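Local coordinates for core protein VP4 (Bluetongue virus, PDB 2JHP) that caps viral RNA as a multifunctional capping enzyme and is one of the proteins that form the inner capsid, at residues A[435-440]-A[448-453]; A[455-460]-A[564-569]. All coordinates share one frame; numbering follows the deposited sequence.

In the fold
The strand order 3-2-1-4-5-7-6 of the sheet that holds strand 433-437 is that of a Rossmann-like methyltransferase, and both contacts lie at its fifth strand and the helix that follows. From the N terminus, the chain leaves this strand and runs through a loop, seven residues of which separate the two segments, and contact 1 closes that loop by joining 435-440 to 448-453. It then enters helix 453-460, which contact 2 joins to residues 564-569 after 103 further residues. The contacts run in series, neither nested nor crossed, yet they adjoin: Arg453 CG lies 3.4 Å from Val565 CG2. Together they tie the strand end, the helix after it and the start of helix 568-576.

Contact 1. Residues A[435-440]-A[448-453]; sequences TAWVGR and DFALPR
Trp437 O, the last carbonyl of strand 433-437, is gripped by two neighbouring groups of the returning chain. Leu451 N donates a hydrogen bond of 2.9 Å to Trp437 O, lying in the carbonyl plane with an N-H...O angle of 160°, and the CA-H of Ala450 adds a weaker approach. The indole of Trp437, its CG anti to the backbone N (chi1 -178°), meets 448-450 directly. Asp448 CB sits over the face of the five-membered ring, 4.1 Å from its centroid, while Phe449 O and Ala450 CA lie at the ring edge. The carboxylate is engaged elsewhere: Asp448 OD1 bonds to Thr413 OG1.

Just past the strand end, Arg453 crosses Val438 at about a right angle. Its extended chain lays NE 3.7 Å from Val438 CG2, and Val438 O stands over one guanidinium face. Arg453 NH2 finds its hydrogen-bond acceptor in Gly562 O. In the strand, Leu451 CD1 packs on Ala436 CB.

Trp437 also meets the ring of Tyr446, which lines a guanine pocket. One backbone hydrogen bond and a CA-H...O contact thus help hold the returning chain, and the indole side chain, about 7 Å from the guanine, is consistent with a second-shell position.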
loop_
_atom_site.group_PDB
_atom_site.type_symbol
_atom_site.label_atom_id
_atom_site.label_comp_id
_atom_site.label_asym_id
_atom_site.label_seq_id
_atom_site.Cartn_x
_atom_site.Cartn_y
_atom_site.Cartn_z
ATOM N N THR A 435 5.843 5.746 -6.232
ATOM C CA THR A 435 6.925 5.725 -5.245
ATOM C C THR A 435 8.146 4.970 -5.756
ATOM O O THR A 435 8.021 4.047 -6.547
ATOM C CB THR A 435 6.499 5.076 -3.912
ATOM O OG1 THR A 435 6.038 3.747 -4.162
ATOM C CG2 THR A 435 5.426 5.889 -3.218
ATOM N N ALA A 436 9.315 5.383 -5.282
ATOM C CA ALA A 436 10.556 4.695 -5.560
ATOM C C ALA A 436 11.459 4.728 -4.334
ATOM O O ALA A 436 11.620 5.754 -3.677
ATOM C CB ALA A 436 11.259 5.312 -6.757
ATOM N N TRP A 437 12.043 3.585 -4.033
ATOM C CA TRP A 437 12.956 3.457 -2.914
ATOM C C TRP A 437 14.326 4.121 -3.195
ATOM O O TRP A 437 14.939 3.857 -4.233
ATOM C CB TRP A 437 13.146 1.974 -2.601
ATOM C CG TRP A 437 14.019 1.727 -1.457
ATOM C CD1 TRP A 437 15.362 1.481 -1.492
ATOM C CD2 TRP A 437 13.644 1.687 -0.078
ATOM N NE1 TRP A 437 15.845 1.273 -0.219
ATOM C CE2 TRP A 437 14.810 1.402 0.667
ATOM C CE3 TRP A 437 12.438 1.849 0.601
ATOM C CZ2 TRP A 437 14.805 1.280 2.055
ATOM C CZ3 TRP A 437 12.426 1.739 1.984
ATOM C CH2 TRP A 437 13.608 1.451 2.700
ATOM N N VAL A 438 14.776 4.972 -2.269
ATOM C CA VAL A 438 16.026 5.706 -2.408
ATOM C C VAL A 438 16.916 5.484 -1.190
ATOM O O VAL A 438 18.074 5.917 -1.175
ATOM C CB VAL A 438 15.803 7.227 -2.631
ATOM C CG1 VAL A 438 15.168 7.492 -3.993
ATOM C CG2 VAL A 438 14.976 7.834 -1.511
ATOM N N GLY A 439 16.378 4.817 -0.170
ATOM C CA GLY A 439 17.111 4.543 1.047
ATOM C C GLY A 439 18.381 3.741 0.808
ATOM O O GLY A 439 18.380 2.789 0.033
ATOM N N ARG A 440 19.468 4.137 1.468
ATOM C CA ARG A 440 20.764 3.468 1.290
ATOM C C ARG A 440 21.183 2.641 2.498
ATOM O O ARG A 440 22.070 1.801 2.375
ATOM C CB ARG A 440 21.876 4.469 0.929
ATOM C CG ARG A 440 21.569 5.306 -0.282
ATOM C CD ARG A 440 22.804 5.973 -0.810
ATOM N NE ARG A 440 22.744 6.022 -2.265
ATOM C CZ ARG A 440 23.352 5.170 -3.089
ATOM N NH1 ARG A 440 24.108 4.185 -2.615
ATOM N NH2 ARG A 440 23.206 5.314 -4.402
ATOM N N ASP A 448 14.072 -3.827 -1.630
ATOM C CA ASP A 448 14.105 -2.948 -2.790
ATOM C C ASP A 448 15.525 -2.489 -3.073
ATOM O O ASP A 448 16.356 -2.450 -2.177
ATOM C CB ASP A 448 13.207 -1.733 -2.555
ATOM C CG ASP A 448 11.770 -1.966 -3.000
ATOM O OD1 ASP A 448 11.099 -0.991 -3.431
ATOM O OD2 ASP A 448 11.308 -3.121 -2.925
ATOM N N PHE A 449 15.803 -2.157 -4.331
ATOM C CA PHE A 449 17.035 -1.480 -4.674
ATOM C C PHE A 449 16.770 0.020 -4.679
ATOM O O PHE A 449 15.661 0.466 -4.987
ATOM C CB PHE A 449 17.568 -1.969 -6.021
ATOM C CG PHE A 449 16.690 -1.619 -7.200
ATOM C CD1 PHE A 449 16.873 -0.417 -7.912
ATOM C CD2 PHE A 449 15.699 -2.490 -7.624
ATOM C CE1 PHE A 449 16.093 -0.103 -9.000
ATOM C CE2 PHE A 449 14.904 -2.160 -8.726
ATOM C CZ PHE A 449 15.108 -0.966 -9.403
ATOM N N ALA A 450 17.794 0.792 -4.326
ATOM C CA ALA A 450 17.714 2.247 -4.253
ATOM C C ALA A 450 18.060 2.931 -5.573
ATOM O O ALA A 450 19.089 2.650 -6.164
ATOM C CB ALA A 450 18.623 2.760 -3.140
ATOM N N LEU A 451 17.187 3.831 -6.024
ATOM C CA LEU A 451 17.487 4.752 -7.126
ATOM C C LEU A 451 18.338 5.880 -6.563
ATOM O O LEU A 451 18.077 6.343 -5.461
ATOM C CB LEU A 451 16.202 5.347 -7.728
ATOM C CG LEU A 451 15.233 4.480 -8.534
ATOM C CD1 LEU A 451 14.193 5.334 -9.221
ATOM C CD2 LEU A 451 15.969 3.593 -9.539
ATOM N N PRO A 452 19.394 6.293 -7.288
ATOM C CA PRO A 452 20.147 7.461 -6.822
ATOM C C PRO A 452 19.247 8.678 -6.694
ATOM O O PRO A 452 18.568 9.031 -7.648
ATOM C CB PRO A 452 21.199 7.659 -7.934
ATOM C CG PRO A 452 21.361 6.316 -8.546
ATOM C CD PRO A 452 19.996 5.709 -8.508
ATOM N N ARG A 453 19.226 9.296 -5.517
ATOM C CA ARG A 453 18.401 10.493 -5.259
ATOM C C ARG A 453 18.570 11.630 -6.260
ATOM O O ARG A 453 17.590 12.236 -6.691
ATOM C CB ARG A 453 18.664 11.050 -3.867
ATOM C CG ARG A 453 18.068 10.232 -2.753
ATOM C CD ARG A 453 18.194 10.982 -1.467
ATOM N NE ARG A 453 17.599 10.238 -0.377
ATOM C CZ ARG A 453 18.234 9.311 0.339
ATOM N NH1 ARG A 453 17.586 8.685 1.313
ATOM N NH2 ARG A 453 19.506 9.015 0.079
#

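Contact 2. Residues A[455-460]-A[564-569]; sequences TVMLNG and YVTDLF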
loop_
_atom_site.group_PDB
_atom_site.type_symbol
_atom_site.label_atom_id
_atom_site.label_comp_id
_atom_site.label_asym_id
_atom_site.label_seq_id
_atom_site.Cartn_x
_atom_site.Cartn_y
_atom_site.Cartn_z
ATOM N N THR A 455 19.638 11.476 -9.307
ATOM C CA THR A 455 19.079 11.056 -10.591
ATOM C C THR A 455 17.548 11.212 -10.591
ATOM O O THR A 455 16.961 11.664 -11.576
ATOM C CB THR A 455 19.496 9.604 -10.932
ATOM O OG1 THR A 455 20.905 9.462 -10.737
ATOM C CG2 THR A 455 19.185 9.275 -12.379
ATOM N N VAL A 456 16.923 10.850 -9.472
ATOM C CA VAL A 456 15.480 10.963 -9.300
ATOM C C VAL A 456 15.079 12.418 -9.474
ATOM O O VAL A 456 14.243 12.730 -10.321
ATOM C CB VAL A 456 15.010 10.452 -7.898
ATOM C CG1 VAL A 456 13.514 10.632 -7.737
ATOM C CG2 VAL A 456 15.385 9.005 -7.688
ATOM N N MET A 457 15.689 13.296 -8.676
ATOM C CA MET A 457 15.499 14.740 -8.771
ATOM C C MET A 457 15.616 15.286 -10.197
ATOM O O MET A 457 14.764 16.058 -10.658
ATOM C CB MET A 457 16.519 15.452 -7.897
ATOM C CG MET A 457 16.137 15.544 -6.446
ATOM S SD MET A 457 17.365 16.442 -5.495
ATOM C CE MET A 457 17.154 18.109 -6.091
ATOM N N LEU A 458 16.671 14.877 -10.892
ATOM C CA LEU A 458 16.962 15.394 -12.225
ATOM C C LEU A 458 16.030 14.860 -13.324
ATOM O O LEU A 458 15.790 15.539 -14.321
ATOM C CB LEU A 458 18.444 15.187 -12.573
ATOM C CG LEU A 458 19.405 15.990 -11.681
ATOM C CD1 LEU A 458 20.801 15.408 -11.621
ATOM C CD2 LEU A 458 19.460 17.433 -12.128
ATOM N N ASN A 459 15.505 13.653 -13.136
ATOM C CA ASN A 459 14.628 13.019 -14.118
ATOM C C ASN A 459 13.160 13.195 -13.803
ATOM O O ASN A 459 12.342 13.309 -14.706
ATOM C CB ASN A 459 14.907 11.521 -14.192
ATOM C CG ASN A 459 16.273 11.204 -14.747
ATOM O OD1 ASN A 459 17.041 12.096 -15.106
ATOM N ND2 ASN A 459 16.585 9.913 -14.820
ATOM N N GLY A 460 12.838 13.189 -12.514
ATOM C CA GLY A 460 11.459 13.135 -12.038
ATOM C C GLY A 460 10.660 14.415 -12.175
ATOM O O GLY A 460 9.454 14.361 -12.396
ATOM N N TYR A 564 19.374 14.093 -0.417
ATOM C CA TYR A 564 18.052 14.757 -0.512
ATOM C C TYR A 564 17.268 14.462 -1.781
ATOM O O TYR A 564 17.845 14.202 -2.842
ATOM C CB TYR A 564 18.171 16.282 -0.326
ATOM C CG TYR A 564 19.010 16.646 0.877
ATOM C CD1 TYR A 564 20.352 17.007 0.729
ATOM C CD2 TYR A 564 18.481 16.568 2.174
ATOM C CE1 TYR A 564 21.129 17.304 1.825
ATOM C CE2 TYR A 564 19.278 16.885 3.286
ATOM C CZ TYR A 564 20.585 17.244 3.092
ATOM O OH TYR A 564 21.336 17.543 4.187
ATOM N N VAL A 565 15.944 14.494 -1.639
ATOM C CA VAL A 565 15.026 14.504 -2.782
ATOM C C VAL A 565 14.048 15.657 -2.638
ATOM O O VAL A 565 13.146 15.607 -1.810
ATOM C CB VAL A 565 14.209 13.190 -2.900
ATOM C CG1 VAL A 565 13.272 13.262 -4.100
ATOM C CG2 VAL A 565 15.132 11.977 -2.996
ATOM N N THR A 566 14.237 16.701 -3.434
ATOM C CA THR A 566 13.260 17.793 -3.506
ATOM C C THR A 566 12.965 18.154 -4.964
ATOM O O THR A 566 13.619 17.636 -5.871
ATOM C CB THR A 566 13.719 19.028 -2.704
ATOM O OG1 THR A 566 12.608 19.908 -2.499
ATOM C CG2 THR A 566 14.859 19.772 -3.429
ATOM N N ASP A 567 11.987 19.039 -5.185
ATOM C CA ASP A 567 11.506 19.359 -6.540
ATOM C C ASP A 567 12.268 20.527 -7.170
ATOM O O ASP A 567 12.099 21.682 -6.777
ATOM C CB ASP A 567 9.982 19.589 -6.552
ATOM C CG ASP A 567 9.402 19.648 -7.973
ATOM O OD1 ASP A 567 9.641 18.714 -8.762
ATOM O OD2 ASP A 567 8.689 20.619 -8.308
ATOM N N LEU A 568 13.103 20.205 -8.155
ATOM C CA LEU A 568 13.878 21.202 -8.890
ATOM C C LEU A 568 13.015 22.264 -9.558
ATOM O O LEU A 568 13.283 23.452 -9.433
ATOM C CB LEU A 568 14.787 20.538 -9.929
ATOM C CG LEU A 568 16.080 19.904 -9.404
ATOM C CD1 LEU A 568 16.924 19.426 -10.573
ATOM C CD2 LEU A 568 16.877 20.882 -8.544
ATOM N N PHE A 569 11.977 21.834 -10.265
ATOM C CA PHE A 569 11.140 22.769 -11.021
ATOM C C PHE A 569 10.516 23.818 -10.112
ATOM O O PHE A 569 10.623 25.005 -10.362
ATOM C CB PHE A 569 10.039 22.027 -11.773
ATOM C CG PHE A 569 9.843 22.514 -13.165
ATOM C CD1 PHE A 569 10.018 21.659 -14.249
ATOM C CD2 PHE A 569 9.509 23.832 -13.400
ATOM C CE1 PHE A 569 9.853 22.120 -15.549
ATOM C CE2 PHE A 569 9.343 24.288 -14.672
ATOM C CZ PHE A 569 9.509 23.437 -15.759
#
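Met457 reaches across from helix 453-460, the helix after the fifth strand of the Rossmann-like sheet, to the 564-567 chain that leads into helix 568-576. Apolar packing carries much of the join. In Met457, chi1 of -83° turns CG anti to its own carbonyl carbon and sets it against Val565 CA and Thr566 O, and a bend at chi3 (70°) places CE 3.7 Å from Leu568 CD2. The same methyl also touches Thr566 CG2, so it meets two residues of the partner chain. Met457 and Leu568 cross at about a right angle, whereas Leu458 comes in obliquely, its CD2 3.6 Å from Leu568 CD1. The two methyls of Leu568 therefore divide their contacts, CD1 meeting Leu458 and CD2 meeting Met457. Val456 CG1 makes only a loose approach of 4.5 Å to Val565 CG1.

Side chain to backbone contacts form a second group, most of them made by the methionine. Its SD lies 3.5 Å from Tyr564 O, and both CG and CE approach Thr566 O.

The polar bonds of this region run to other parts of the fold. Asp567, the N-cap of helix 568-576, binds Trp570 N through OD2 and forms a salt bridge with Arg466, while OD1 takes bonds from Ser461 OG and Ile467 N, anchoring the helix start to strand 466-469 at the edge of the sheet. Thr566 OG1 is paired with Leu517 O, and Leu559 of helix 551-561 touches both Met457 and Leu458.

The methionine thus packs on both aliphatic side chains and backbone carbonyls, with the capped helix start beside it. The closest approach between the two segments is that of Met457 CG to Thr566 O, at 3.3 Å.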